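Local coordinates for universal stress protein MJ0577 (Methanocaldococcus jannaschii, PDB 1MJH), which binds ATP and one manganese ion per subunit as a homodimer of the universal stress protein family, at residues E34-R45 with F97-P108. Residues are numbered along the deposited sequence; the frame is centred on the assembly and turned at random.
With ATP (adenosine-5'-triphosphate), chain F.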
# COMPACT_ATOMS: atom_id res chain seq x y z
N GLU B 34 19.13 -4.13 5.54
CA GLU B 34 17.93 -3.31 5.50
C GLU B 34 17.63 -2.64 6.84
O GLU B 34 18.19 -2.98 7.89
CB GLU B 34 16.64 -3.99 5.04
CG GLU B 34 16.41 -4.38 3.64
CD GLU B 34 16.62 -5.84 3.27
OE1 GLU B 34 16.59 -6.71 4.17
OE2 GLU B 34 16.79 -6.05 2.04
N GLU B 35 16.85 -1.56 6.71
CA GLU B 35 16.67 -0.73 7.90
C GLU B 35 15.20 -0.41 8.14
O GLU B 35 14.51 -0.24 7.15
CB GLU B 35 17.43 0.57 7.64
CG GLU B 35 17.42 1.52 8.81
CD GLU B 35 18.64 2.46 8.72
OE1 GLU B 35 19.10 2.74 7.61
OE2 GLU B 35 19.10 2.89 9.79
N VAL B 36 14.79 -0.40 9.39
CA VAL B 36 13.42 0.03 9.70
C VAL B 36 13.45 1.30 10.52
O VAL B 36 14.14 1.38 11.57
CB VAL B 36 12.59 -1.05 10.44
CG1 VAL B 36 11.21 -0.50 10.80
CG2 VAL B 36 12.47 -2.26 9.54
N ILE B 37 12.67 2.32 10.15
CA ILE B 37 12.39 3.47 10.95
C ILE B 37 11.13 3.16 11.77
O ILE B 37 10.09 3.01 11.14
CB ILE B 37 12.17 4.78 10.16
CG1 ILE B 37 13.27 5.02 9.15
CG2 ILE B 37 12.03 5.96 11.13
CD1 ILE B 37 14.71 4.88 9.64
N LEU B 38 11.29 2.93 13.09
CA LEU B 38 10.10 2.54 13.87
C LEU B 38 9.56 3.74 14.58
O LEU B 38 10.28 4.41 15.36
CB LEU B 38 10.60 1.44 14.87
CG LEU B 38 9.59 1.14 15.98
CD1 LEU B 38 8.40 0.34 15.37
CD2 LEU B 38 10.22 0.23 17.05
N LEU B 39 8.34 4.12 14.21
CA LEU B 39 7.82 5.41 14.68
C LEU B 39 6.52 5.36 15.44
O LEU B 39 5.60 4.73 14.95
CB LEU B 39 7.63 6.27 13.38
CG LEU B 39 6.90 7.58 13.62
CD1 LEU B 39 7.70 8.54 14.52
CD2 LEU B 39 6.70 8.28 12.25
N HIS B 40 6.43 5.99 16.61
CA HIS B 40 5.18 6.20 17.30
C HIS B 40 4.96 7.69 17.54
O HIS B 40 5.93 8.38 17.93
CB HIS B 40 5.09 5.41 18.65
CG HIS B 40 3.78 5.69 19.32
ND1 HIS B 40 3.56 6.39 20.47
CD2 HIS B 40 2.56 5.33 18.96
CE1 HIS B 40 2.26 6.42 20.76
NE2 HIS B 40 1.59 5.76 19.82
N VAL B 41 3.75 8.15 17.21
CA VAL B 41 3.42 9.56 17.42
C VAL B 41 2.46 9.64 18.58
O VAL B 41 1.31 9.18 18.57
CB VAL B 41 2.73 10.23 16.21
CG1 VAL B 41 2.43 11.72 16.43
CG2 VAL B 41 3.66 10.10 15.02
N ILE B 42 2.89 10.44 19.60
CA ILE B 42 1.92 10.83 20.63
C ILE B 42 1.03 11.96 20.14
O ILE B 42 1.53 13.04 19.80
CB ILE B 42 2.66 11.37 21.89
CG1 ILE B 42 3.69 10.33 22.32
CG2 ILE B 42 1.68 11.70 23.00
CD1 ILE B 42 3.16 8.96 22.58
N ASP B 43 -0.29 11.73 19.99
CA ASP B 43 -1.17 12.73 19.43
C ASP B 43 -1.23 13.96 20.34
O ASP B 43 -1.70 13.82 21.48
CB ASP B 43 -2.56 12.14 19.22
CG ASP B 43 -3.45 13.03 18.38
OD1 ASP B 43 -3.22 14.26 18.38
OD2 ASP B 43 -4.36 12.51 17.72
N GLU B 44 -0.79 15.11 19.85
CA GLU B 44 -0.87 16.34 20.64
C GLU B 44 -2.30 16.87 20.81
O GLU B 44 -2.53 17.64 21.74
CB GLU B 44 -0.10 17.47 19.94
CG GLU B 44 -0.79 17.86 18.64
CD GLU B 44 -0.12 19.00 17.90
OE1 GLU B 44 1.12 18.96 17.75
OE2 GLU B 44 -0.86 19.90 17.48
N ARG B 45 -3.20 16.59 19.88
CA ARG B 45 -4.58 17.07 19.94
C ARG B 45 -5.30 16.45 21.13
O ARG B 45 -6.07 17.11 21.83
CB ARG B 45 -5.32 16.79 18.64
CG ARG B 45 -4.66 17.40 17.42
CD ARG B 45 -5.34 16.93 16.13
NE ARG B 45 -5.13 15.51 15.93
CZ ARG B 45 -5.58 14.78 14.92
NH1 ARG B 45 -6.30 15.34 13.95
NH2 ARG B 45 -5.30 13.48 14.88
N PHE B 97 17.25 -6.64 10.92
CA PHE B 97 17.18 -5.22 10.57
C PHE B 97 18.02 -4.35 11.50
O PHE B 97 18.09 -4.57 12.70
CB PHE B 97 15.75 -4.65 10.66
CG PHE B 97 14.76 -5.09 9.63
CD1 PHE B 97 14.80 -4.62 8.36
CD2 PHE B 97 13.73 -5.95 10.01
CE1 PHE B 97 13.86 -4.97 7.39
CE2 PHE B 97 12.79 -6.33 9.06
CZ PHE B 97 12.86 -5.84 7.78
N LYS B 98 18.41 -3.19 10.93
CA LYS B 98 18.90 -2.09 11.77
C LYS B 98 17.66 -1.28 12.09
O LYS B 98 16.88 -1.02 11.15
CB LYS B 98 19.90 -1.20 11.03
CG LYS B 98 20.47 -0.04 11.83
CD LYS B 98 21.29 0.81 10.84
CE LYS B 98 22.00 1.97 11.51
NZ LYS B 98 22.83 2.73 10.52
N VAL B 99 17.45 -0.85 13.32
CA VAL B 99 16.23 -0.13 13.66
C VAL B 99 16.51 1.21 14.31
O VAL B 99 17.24 1.30 15.32
CB VAL B 99 15.39 -0.97 14.68
CG1 VAL B 99 14.13 -0.17 15.07
CG2 VAL B 99 15.10 -2.38 14.19
N LYS B 100 15.89 2.25 13.74
CA LYS B 100 15.95 3.57 14.33
C LYS B 100 14.58 3.84 14.94
O LYS B 100 13.60 4.09 14.21
CB LYS B 100 16.22 4.66 13.30
CG LYS B 100 16.27 6.06 13.92
CD LYS B 100 16.70 7.14 12.94
CE LYS B 100 16.68 8.52 13.58
NZ LYS B 100 17.08 9.61 12.63
N ASP B 101 14.55 3.84 16.29
CA ASP B 101 13.24 4.07 16.92
C ASP B 101 13.00 5.53 17.26
O ASP B 101 13.87 6.26 17.79
CB ASP B 101 13.09 3.19 18.16
CG ASP B 101 14.28 3.32 19.10
OD1 ASP B 101 15.43 3.28 18.65
OD2 ASP B 101 14.03 3.42 20.32
N ILE B 102 11.85 6.07 16.89
CA ILE B 102 11.44 7.44 17.14
C ILE B 102 10.11 7.58 17.83
O ILE B 102 9.09 7.00 17.42
CB ILE B 102 11.36 8.20 15.78
CG1 ILE B 102 12.69 8.14 15.04
CG2 ILE B 102 10.86 9.63 15.97
CD1 ILE B 102 12.62 8.65 13.59
N ILE B 103 10.02 8.36 18.91
CA ILE B 103 8.81 8.73 19.58
C ILE B 103 8.72 10.26 19.51
O ILE B 103 9.69 10.93 19.86
CB ILE B 103 8.65 8.30 21.04
CG1 ILE B 103 8.74 6.77 21.13
CG2 ILE B 103 7.38 8.84 21.66
CD1 ILE B 103 8.97 6.31 22.56
N VAL B 104 7.63 10.77 18.97
CA VAL B 104 7.51 12.21 18.83
C VAL B 104 6.10 12.66 19.17
O VAL B 104 5.16 11.87 19.01
CB VAL B 104 7.90 12.62 17.40
CG1 VAL B 104 6.92 11.99 16.40
CG2 VAL B 104 7.99 14.13 17.19
N VAL B 105 5.96 13.83 19.78
CA VAL B 105 4.63 14.36 20.11
C VAL B 105 4.20 15.20 18.91
O VAL B 105 4.94 16.07 18.43
CB VAL B 105 4.61 15.25 21.39
CG1 VAL B 105 3.20 15.83 21.60
CG2 VAL B 105 5.00 14.48 22.64
N GLY B 106 2.97 15.01 18.41
CA GLY B 106 2.56 15.82 17.26
C GLY B 106 1.27 15.24 16.63
O GLY B 106 0.53 14.59 17.33
N ILE B 107 0.97 15.70 15.45
CA ILE B 107 -0.23 15.19 14.74
C ILE B 107 0.24 13.93 14.00
O ILE B 107 1.09 14.02 13.12
CB ILE B 107 -0.69 16.30 13.78
CG1 ILE B 107 -1.05 17.61 14.51
CG2 ILE B 107 -1.95 15.80 13.06
CD1 ILE B 107 -1.45 18.73 13.57
N PRO B 108 -0.33 12.74 14.25
CA PRO B 108 0.20 11.52 13.65
C PRO B 108 0.35 11.56 12.15
O PRO B 108 1.44 11.24 11.64
CB PRO B 108 -0.83 10.46 14.09
CG PRO B 108 -1.15 10.98 15.50
CD PRO B 108 -1.35 12.49 15.29
PG ATP F . -9.07 6.98 13.38
O1G ATP F . -9.28 7.74 12.12
O2G ATP F . -7.85 7.42 13.98
O3G ATP F . -10.20 7.08 14.31
PB ATP F . -8.18 4.17 13.27
O1B ATP F . -9.03 2.97 13.18
O2B ATP F . -7.60 4.30 14.61
O3B ATP F . -9.01 5.44 12.85
PA ATP F . -5.63 4.85 11.88
O1A ATP F . -5.79 5.54 10.62
O2A ATP F . -5.25 5.61 13.01
O3A ATP F . -7.04 4.04 12.17
O5' ATP F . -4.65 3.62 11.91
C5' ATP F . -4.04 3.23 10.65
C4' ATP F . -2.56 2.98 10.86
O4' ATP F . -1.92 4.29 11.09
C3' ATP F . -2.16 2.17 12.09
O3' ATP F . -2.29 0.76 11.90
C2' ATP F . -0.69 2.64 12.26
O2' ATP F . 0.14 1.95 11.31
C1' ATP F . -0.82 4.15 11.92
N9 ATP F . -0.96 5.00 13.09
C8 ATP F . -2.08 5.51 13.65
N7 ATP F . -1.85 6.32 14.66
C5 ATP F . -0.54 6.31 14.80
C6 ATP F . 0.27 6.98 15.70
N6 ATP F . -0.26 7.76 16.65
N1 ATP F . 1.58 6.78 15.59
C2 ATP F . 2.11 5.99 14.60
N3 ATP F . 1.40 5.31 13.68
C4 ATP F . 0.08 5.53 13.89
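Strands 35-43 and 98-106 run parallel in register from E35–K98 to D43–G106, joined by ten backbone hydrogen bonds that continue from K98 N on E34 O to E44 N on G106 O. The intervening chain is largely helical, making a beta-alpha-beta crossover that leaves 98-106 as the outermost strand on this side of the sheet. At the E34/F97 end of the pair, V36 CG2 sits over the face of the F97 ring, 3.6 Å from its centroid and 13° off the normal; with CG1 anti to the backbone N (chi1 176°), CG2 is anti to the carbonyl carbon and over the ring. E35 and K98 lie alongside each other in a long salt bridge, OE2 to NZ 3.8 Å. On the face shared by I37, L39 and V41, I37 CG2 meets I102 CD1 at 3.7 Å, and L39 CD1 touches both I102 CG2 and V104 CG1. Helix 108-118 covers L39 through I112 and I115, whereas helix 66-95 packs on L38 and I42 from the opposite face. V41 CG1 rests against P108 CG at 3.8 Å. Beyond it D43, its CG anti to the backbone N (chi1 -168°), caps the following helix through OD1 to R45 N, accepts the poorly ordered R45 NH2 at OD2, and lays its carboxylate by P108 CD. With alanine in place of D43, R45 N would probably lose its cap and the guanidinium its charged mate. The cross-strand bonds use N and O of H40 and I42, while V41 N donates to ATP N1 (3.0 Å) and V41 O accepts from ATP N6 (2.9 Å), consistent with the pairing holding this adenine-reading edge in place; P108, opening helix 108-118 just after the strand, brings its CG to within 3.5 Å of ATP N6.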